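Local coordinates for transcriptional regulator, TetR family (Legionella pneumophila subsp. pneumophila str. Philadelphia 1, PDB 3ON4), which probably binds DNA through an N-terminal helix-turn-helix region and regulates transcription as a TetR-family protein, at residues 89-94 with 132-137; 60-65 with 121-126; 136-141 with 157-162. All blocks are in the same frame, centred on the assembly; numbering follows the deposited sequence.

Contact 1: 89-94 with 132-137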
# COMPACT_ATOMS: atom_id res chain seq x y z
N GLN A 89 -19.23 -8.22 2.53
CA GLN A 89 -18.53 -9.46 2.14
C GLN A 89 -18.39 -9.57 0.61
O GLN A 89 -17.32 -9.94 0.09
CB GLN A 89 -19.25 -10.71 2.71
CG GLN A 89 -19.19 -10.82 4.25
CD GLN A 89 -20.11 -11.89 4.84
OE1 GLN A 89 -21.18 -12.19 4.29
NE2 GLN A 89 -19.72 -12.44 5.98
N LYS A 90 -19.44 -9.22 -0.12
CA LYS A 90 -19.41 -9.30 -1.58
C LYS A 90 -18.54 -8.21 -2.19
O LYS A 90 -17.92 -8.43 -3.24
CB LYS A 90 -20.83 -9.24 -2.18
CG LYS A 90 -21.71 -10.42 -1.85
CD LYS A 90 -21.26 -11.75 -2.47
CE LYS A 90 -22.21 -12.87 -2.04
NZ LYS A 90 -21.82 -14.26 -2.48
N PHE A 91 -18.48 -7.05 -1.54
CA PHE A 91 -17.53 -6.01 -1.92
C PHE A 91 -16.11 -6.55 -1.89
O PHE A 91 -15.36 -6.39 -2.86
CB PHE A 91 -17.68 -4.79 -1.00
CG PHE A 91 -16.44 -3.97 -0.87
CD1 PHE A 91 -16.13 -3.00 -1.81
CD2 PHE A 91 -15.59 -4.15 0.21
CE1 PHE A 91 -14.98 -2.24 -1.67
CE2 PHE A 91 -14.45 -3.38 0.35
CZ PHE A 91 -14.14 -2.44 -0.58
N PHE A 92 -15.74 -7.23 -0.80
CA PHE A 92 -14.39 -7.81 -0.74
C PHE A 92 -14.17 -8.87 -1.82
O PHE A 92 -13.12 -8.87 -2.48
CB PHE A 92 -14.09 -8.36 0.65
CG PHE A 92 -12.64 -8.78 0.83
CD1 PHE A 92 -11.61 -7.97 0.40
CD2 PHE A 92 -12.33 -9.99 1.43
CE1 PHE A 92 -10.27 -8.36 0.58
CE2 PHE A 92 -10.99 -10.39 1.59
CZ PHE A 92 -9.98 -9.56 1.17
N ASP A 93 -15.16 -9.74 -2.03
CA ASP A 93 -15.09 -10.72 -3.14
C ASP A 93 -14.88 -10.03 -4.50
O ASP A 93 -14.05 -10.47 -5.32
CB ASP A 93 -16.35 -11.61 -3.20
CG ASP A 93 -16.47 -12.59 -2.02
OD1 ASP A 93 -15.49 -12.85 -1.28
OD2 ASP A 93 -17.58 -13.14 -1.87
N ALA A 94 -15.59 -8.93 -4.74
CA ALA A 94 -15.43 -8.17 -5.99
C ALA A 94 -14.00 -7.60 -6.13
O ALA A 94 -13.44 -7.62 -7.22
CB ALA A 94 -16.46 -7.04 -6.09
N GLU A 132 -12.70 8.05 -2.25
CA GLU A 132 -13.89 8.74 -1.78
C GLU A 132 -15.15 7.96 -2.18
O GLU A 132 -16.06 7.84 -1.37
CB GLU A 132 -13.93 10.18 -2.34
CG GLU A 132 -12.92 11.06 -1.60
CD GLU A 132 -12.57 12.36 -2.32
OE1 GLU A 132 -13.26 12.72 -3.30
OE2 GLU A 132 -11.57 13.00 -1.88
N LEU A 133 -15.19 7.41 -3.39
CA LEU A 133 -16.33 6.62 -3.84
C LEU A 133 -16.49 5.34 -3.02
O LEU A 133 -17.60 5.01 -2.61
CB LEU A 133 -16.18 6.26 -5.31
CG LEU A 133 -17.40 5.58 -5.93
CD1 LEU A 133 -17.69 6.15 -7.33
CD2 LEU A 133 -17.16 4.09 -5.97
N ILE A 134 -15.38 4.66 -2.76
CA ILE A 134 -15.40 3.41 -2.01
C ILE A 134 -15.84 3.65 -0.57
O ILE A 134 -16.70 2.95 -0.07
CB ILE A 134 -14.02 2.69 -2.01
CG1 ILE A 134 -13.61 2.21 -3.41
CG2 ILE A 134 -14.01 1.52 -0.99
CD1 ILE A 134 -14.48 1.18 -4.01
N ILE A 135 -15.26 4.68 0.06
CA ILE A 135 -15.55 5.02 1.45
C ILE A 135 -17.02 5.45 1.62
O ILE A 135 -17.71 4.96 2.52
CB ILE A 135 -14.56 6.09 1.94
CG1 ILE A 135 -13.16 5.46 2.02
CG2 ILE A 135 -15.03 6.73 3.26
CD1 ILE A 135 -12.06 6.46 2.13
N GLU A 136 -17.50 6.31 0.72
CA GLU A 136 -18.91 6.71 0.72
C GLU A 136 -19.84 5.50 0.55
O GLU A 136 -20.83 5.38 1.27
CB GLU A 136 -19.19 7.77 -0.36
CG GLU A 136 -20.64 8.30 -0.41
CD GLU A 136 -21.13 8.83 0.93
OE1 GLU A 136 -20.33 9.51 1.64
OE2 GLU A 136 -22.30 8.56 1.29
N TRP A 137 -19.52 4.59 -0.37
CA TRP A 137 -20.34 3.38 -0.56
C TRP A 137 -20.39 2.52 0.71
O TRP A 137 -21.47 2.14 1.19
CB TRP A 137 -19.79 2.54 -1.70
CG TRP A 137 -20.66 1.40 -2.02
CD1 TRP A 137 -21.78 1.41 -2.82
CD2 TRP A 137 -20.53 0.07 -1.54
NE1 TRP A 137 -22.34 0.16 -2.87
CE2 TRP A 137 -21.59 -0.68 -2.09
CE3 TRP A 137 -19.62 -0.56 -0.67
CZ2 TRP A 137 -21.76 -2.03 -1.82
CZ3 TRP A 137 -19.79 -1.91 -0.41
CH2 TRP A 137 -20.85 -2.64 -0.99
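In the all-helical C-terminal domain, helices 84-98 and 121-144 meet through one phenylalanine, F91, set against I134 and W137 from successive turns of the facing helix. The backbones stay well apart, with the CA atoms of F91 and I134, the nearest across the contact, separated by 9.7 Å. The gap is bridged by side chains. CB of F91 lies 3.6 Å from CZ3 of W137 and 3.8 Å from CH2 of W137, so the outer CZ3-CH2 bond of the indole approaches the root of the phenylalanine obliquely. The two side chains slide past each other in opposite directions. Their six-membered rings are inclined by only 30°, yet their centroids are 5.8 Å apart and they barely overlap; this is a slipped pair rather than a full stack. With CG of F91 anti to the backbone N (chi1 154°), its ring extends beyond the indole to I134, where CE1 of F91 lies 3.9 Å from CG2 of I134. These two side chains cross at about a right angle. In the TetR fold, the long helix leading out of the DNA-binding part runs alongside this domain; here helix 54-77 supplies L73, which touches both F91 and I134. W137 NE1 is hydrogen-bonded to S77 OG of that same helix, which ties the pyrrole end of the indole while its six-membered ring meets F91.

Contact 2: 60-65 with 121-126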
# COMPACT_ATOMS: atom_id res chain seq x y z
N ALA A 60 -7.05 8.60 -17.52
CA ALA A 60 -8.08 7.83 -18.20
C ALA A 60 -8.23 6.40 -17.61
O ALA A 60 -9.35 5.91 -17.44
CB ALA A 60 -7.79 7.78 -19.74
N VAL A 61 -7.11 5.76 -17.25
CA VAL A 61 -7.15 4.43 -16.65
C VAL A 61 -7.88 4.48 -15.29
O VAL A 61 -8.75 3.66 -15.02
CB VAL A 61 -5.72 3.85 -16.44
CG1 VAL A 61 -5.77 2.58 -15.55
CG2 VAL A 61 -5.08 3.54 -17.79
N ILE A 62 -7.54 5.45 -14.45
CA ILE A 62 -8.16 5.50 -13.12
C ILE A 62 -9.64 5.84 -13.27
O ILE A 62 -10.48 5.25 -12.60
CB ILE A 62 -7.52 6.49 -12.15
CG1 ILE A 62 -6.05 6.20 -11.96
CG2 ILE A 62 -8.23 6.39 -10.77
CD1 ILE A 62 -5.24 7.40 -11.40
N SER A 63 -9.96 6.78 -14.16
CA SER A 63 -11.35 7.16 -14.38
C SER A 63 -12.22 5.97 -14.85
O SER A 63 -13.32 5.75 -14.31
CB SER A 63 -11.42 8.34 -15.37
OG SER A 63 -12.76 8.77 -15.56
N TRP A 64 -11.72 5.22 -15.83
CA TRP A 64 -12.37 4.01 -16.31
C TRP A 64 -12.56 2.96 -15.21
O TRP A 64 -13.67 2.40 -15.02
CB TRP A 64 -11.50 3.42 -17.40
CG TRP A 64 -12.00 2.20 -18.04
CD1 TRP A 64 -13.25 1.98 -18.55
CD2 TRP A 64 -11.24 1.01 -18.31
NE1 TRP A 64 -13.33 0.71 -19.09
CE2 TRP A 64 -12.10 0.11 -18.97
CE3 TRP A 64 -9.92 0.62 -18.05
CZ2 TRP A 64 -11.68 -1.17 -19.38
CZ3 TRP A 64 -9.50 -0.63 -18.45
CH2 TRP A 64 -10.37 -1.51 -19.11
N HIS A 65 -11.49 2.72 -14.46
CA HIS A 65 -11.52 1.72 -13.39
C HIS A 65 -12.53 2.11 -12.33
O HIS A 65 -13.26 1.24 -11.83
CB HIS A 65 -10.14 1.60 -12.74
CG HIS A 65 -10.02 0.49 -11.73
ND1 HIS A 65 -9.74 -0.81 -12.09
CD2 HIS A 65 -10.04 0.51 -10.38
CE1 HIS A 65 -9.64 -1.55 -11.00
NE2 HIS A 65 -9.81 -0.77 -9.94
N VAL A 121 -0.79 16.13 -10.57
CA VAL A 121 -1.96 16.44 -9.75
C VAL A 121 -3.27 15.87 -10.35
O VAL A 121 -4.15 15.40 -9.62
CB VAL A 121 -2.10 17.96 -9.53
CG1 VAL A 121 -3.45 18.29 -8.90
CG2 VAL A 121 -0.93 18.48 -8.68
N SER A 122 -3.38 15.88 -11.68
CA SER A 122 -4.58 15.30 -12.31
C SER A 122 -4.79 13.84 -11.88
O SER A 122 -5.91 13.41 -11.61
CB SER A 122 -4.48 15.38 -13.83
OG SER A 122 -3.37 14.62 -14.29
N ILE A 123 -3.71 13.08 -11.77
CA ILE A 123 -3.84 11.67 -11.42
C ILE A 123 -4.12 11.54 -9.92
O ILE A 123 -4.94 10.71 -9.50
CB ILE A 123 -2.59 10.88 -11.85
CG1 ILE A 123 -2.44 10.95 -13.39
CG2 ILE A 123 -2.68 9.45 -11.41
CD1 ILE A 123 -1.18 10.22 -13.90
N GLN A 124 -3.41 12.32 -9.12
CA GLN A 124 -3.67 12.40 -7.68
C GLN A 124 -5.16 12.60 -7.40
O GLN A 124 -5.75 11.89 -6.59
CB GLN A 124 -2.88 13.56 -7.05
CG GLN A 124 -1.39 13.33 -6.96
CD GLN A 124 -0.68 14.46 -6.26
OE1 GLN A 124 -1.20 15.57 -6.17
NE2 GLN A 124 0.52 14.20 -5.79
N ASN A 125 -5.75 13.59 -8.06
CA ASN A 125 -7.16 13.91 -7.87
C ASN A 125 -8.10 12.75 -8.30
O ASN A 125 -9.10 12.46 -7.62
CB ASN A 125 -7.52 15.26 -8.54
CG ASN A 125 -6.90 16.46 -7.80
OD1 ASN A 125 -6.22 16.29 -6.79
ND2 ASN A 125 -7.11 17.65 -8.32
N GLN A 126 -7.76 12.03 -9.35
CA GLN A 126 -8.57 10.87 -9.74
C GLN A 126 -8.44 9.74 -8.73
O GLN A 126 -9.42 9.05 -8.40
CB GLN A 126 -8.19 10.35 -11.13
CG GLN A 126 -8.46 11.30 -12.24
CD GLN A 126 -9.94 11.52 -12.52
OE1 GLN A 126 -10.79 10.65 -12.26
NE2 GLN A 126 -10.26 12.69 -13.05
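Apolar contact dominates where I62 of helix 54-77 meets I123 and Q126 near the start of helix 121-144. CD1 of I62 reaches CG2 of I123 at 3.3 Å, tighter than an ordinary methyl-methyl contact, and the two isoleucines cross at about a right angle. The extended chain of I62 (chi2 160°) carries CD1 forward to this point, also bringing it 3.8 Å from the backbone O of I123. Its other branch, CG2, lies against the next turn, 4.0 Å from CB of Q126 and 3.8 Å from O of Q126. I62 thus straddles two turns of its neighbour, with a methyl group for each. F112 of helix 108-115 touches both isoleucines and extends the apolar cluster.

Polar groups contribute by van der Waals contact, as no hydrogen bond joins the segments. The bend of Q126 at chi2 (-70°) turns its amide toward helix 54-77, bringing OE1 of Q126 3.9 Å from CB of S63. The fit is therefore carbonyl oxygen against carbon at the more open border of the contact. Nearby, S122 OG binds E55 OE2, tying the start of helix 121-144 to helix 54-77. On another side of helix 54-77, H65 ND1 binds E20 OE2 of helix 11-26.

The backbones lie close and nearly aligned. The short helical segments run in the same N-to-C sense at 13°, with axes 9.5 Å apart at closest approach, and the CA atoms of I62 and Q126 come within 6.4 Å. Such a seam, between the connecting helix and the first turns of a long helix, belongs to the junction of the probable DNA-binding part and the C-terminal domain in the TetR fold.

Contact 3: 136-141 with 157-162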
# COMPACT_ATOMS: atom_id res chain seq x y z
N GLU A 136 -17.50 6.31 0.72
CA GLU A 136 -18.91 6.71 0.72
C GLU A 136 -19.84 5.50 0.55
O GLU A 136 -20.83 5.38 1.27
CB GLU A 136 -19.19 7.77 -0.36
CG GLU A 136 -20.64 8.30 -0.41
CD GLU A 136 -21.13 8.83 0.93
OE1 GLU A 136 -20.33 9.51 1.64
OE2 GLU A 136 -22.30 8.56 1.29
N TRP A 137 -19.52 4.59 -0.37
CA TRP A 137 -20.34 3.38 -0.56
C TRP A 137 -20.39 2.52 0.71
O TRP A 137 -21.47 2.14 1.19
CB TRP A 137 -19.79 2.54 -1.70
CG TRP A 137 -20.66 1.40 -2.02
CD1 TRP A 137 -21.78 1.41 -2.82
CD2 TRP A 137 -20.53 0.07 -1.54
NE1 TRP A 137 -22.34 0.16 -2.87
CE2 TRP A 137 -21.59 -0.68 -2.09
CE3 TRP A 137 -19.62 -0.56 -0.67
CZ2 TRP A 137 -21.76 -2.03 -1.82
CZ3 TRP A 137 -19.79 -1.91 -0.41
CH2 TRP A 137 -20.85 -2.64 -0.99
N LEU A 138 -19.23 2.25 1.27
CA LEU A 138 -19.11 1.49 2.54
C LEU A 138 -19.87 2.14 3.72
O LEU A 138 -20.62 1.45 4.45
CB LEU A 138 -17.62 1.31 2.91
CG LEU A 138 -16.79 0.30 2.12
CD1 LEU A 138 -15.31 0.35 2.50
CD2 LEU A 138 -17.37 -1.11 2.35
N LYS A 139 -19.68 3.45 3.91
CA LYS A 139 -20.39 4.22 4.94
C LYS A 139 -21.90 4.12 4.78
O LYS A 139 -22.63 3.89 5.75
CB LYS A 139 -19.99 5.70 4.86
CG LYS A 139 -20.76 6.64 5.81
CD LYS A 139 -20.51 8.08 5.35
CE LYS A 139 -21.24 9.09 6.16
NZ LYS A 139 -21.68 10.24 5.31
N GLY A 140 -22.36 4.28 3.55
CA GLY A 140 -23.81 4.17 3.26
C GLY A 140 -24.41 2.80 3.58
O GLY A 140 -25.50 2.71 4.16
N VAL A 141 -23.71 1.74 3.20
CA VAL A 141 -24.15 0.37 3.49
C VAL A 141 -24.23 0.18 5.01
O VAL A 141 -25.21 -0.36 5.54
CB VAL A 141 -23.18 -0.68 2.85
CG1 VAL A 141 -23.49 -2.07 3.36
CG2 VAL A 141 -23.28 -0.67 1.32
N LYS A 157 -13.50 3.34 6.91
CA LYS A 157 -12.06 3.61 6.76
C LYS A 157 -11.17 2.46 7.26
O LYS A 157 -10.14 2.21 6.66
CB LYS A 157 -11.69 4.95 7.40
CG LYS A 157 -12.33 6.13 6.62
CD LYS A 157 -12.05 7.46 7.22
CE LYS A 157 -12.68 8.55 6.34
NZ LYS A 157 -12.76 9.88 6.99
N GLN A 158 -11.58 1.76 8.31
CA GLN A 158 -10.83 0.59 8.77
C GLN A 158 -10.87 -0.51 7.72
O GLN A 158 -9.86 -1.19 7.42
CB GLN A 158 -11.38 0.06 10.10
CG GLN A 158 -10.98 0.84 11.32
CD GLN A 158 -11.64 0.25 12.56
OE1 GLN A 158 -12.83 -0.05 12.54
NE2 GLN A 158 -10.87 0.06 13.63
N ILE A 159 -12.06 -0.70 7.15
CA ILE A 159 -12.25 -1.76 6.20
C ILE A 159 -11.37 -1.53 4.98
O ILE A 159 -10.67 -2.44 4.55
CB ILE A 159 -13.71 -1.92 5.76
CG1 ILE A 159 -14.56 -2.50 6.89
CG2 ILE A 159 -13.81 -2.85 4.53
CD1 ILE A 159 -16.06 -2.36 6.61
N ILE A 160 -11.40 -0.32 4.40
CA ILE A 160 -10.62 -0.09 3.18
C ILE A 160 -9.12 -0.10 3.49
O ILE A 160 -8.34 -0.55 2.66
CB ILE A 160 -11.07 1.19 2.37
CG1 ILE A 160 -10.40 1.25 0.96
CG2 ILE A 160 -10.80 2.45 3.13
CD1 ILE A 160 -10.44 -0.05 0.12
N SER A 161 -8.73 0.37 4.67
CA SER A 161 -7.32 0.28 5.09
C SER A 161 -6.88 -1.18 5.15
O SER A 161 -5.80 -1.54 4.66
CB SER A 161 -7.11 0.95 6.44
OG SER A 161 -7.49 2.32 6.38
N LEU A 162 -7.73 -2.03 5.73
CA LEU A 162 -7.38 -3.42 5.91
C LEU A 162 -7.33 -4.13 4.55
O LEU A 162 -6.45 -4.94 4.32
CB LEU A 162 -8.36 -4.11 6.83
CG LEU A 162 -8.06 -5.49 7.37
CD1 LEU A 162 -6.61 -5.63 7.92
CD2 LEU A 162 -9.07 -5.79 8.47
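L138 fills the close part of this contact, pointing from helix 121-144 at I159 and I160 of helix 149-173. One methyl does all the touching: CD1 of L138 lies 4.1 Å from CG2 of I159 and 4.3 Å from CB of I160. L138 and I159 cross obliquely, methyl against methyl branch. A chi1 of -72° sets CG1 of I159 beside the backbone N and turns CG2, opposite that N, to L138. Other residues close round this meeting: I88 of helix 84-98 and A156 also touch L138, F185 touches I159, and F131 touches I160.

The opposite character prevails at the charged border. E136 is exposed, and its OE1 has a long, weak ion pair, 4.0 Å, with NZ of K139 one turn on in the same helix. K157 directs its CB away from the facing helix. S161, by contrast, is buried on the dimer side, where it packs on G166 of the second subunit; its OG donates to K157 O at 2.7 Å while S161 N binds the same oxygen from the opposite face of the carbonyl plane, so the hydroxyl is satisfied within its own helix. With only carbon atoms meeting across the two segments, cohesion here rests on burial of apolar surface, and polar bonds of helix 149-173, such as K157 NZ to D175 of the second subunit, lie on its dimer side.

From the N terminus, helix 54-77 offers the first half of contact 2 and helix 84-98 the first half of contact 1. The chain then returns along helix 121-144, whose start closes contact 2 and whose middle closes contact 1, so these two loops cross. Contact 3 opens where contact 1 ends, sharing E136 and W137, and closes a shorter loop on helix 149-173; it follows contact 2 in series. The centres of contacts 1 and 3 are about 7 Å apart, and the two are joined by packing of I135 on I160. Contact 2 lies about 18 Å from contact 1, centre to centre, toward the DNA-binding end, while contact 3 leads to the dimer interface.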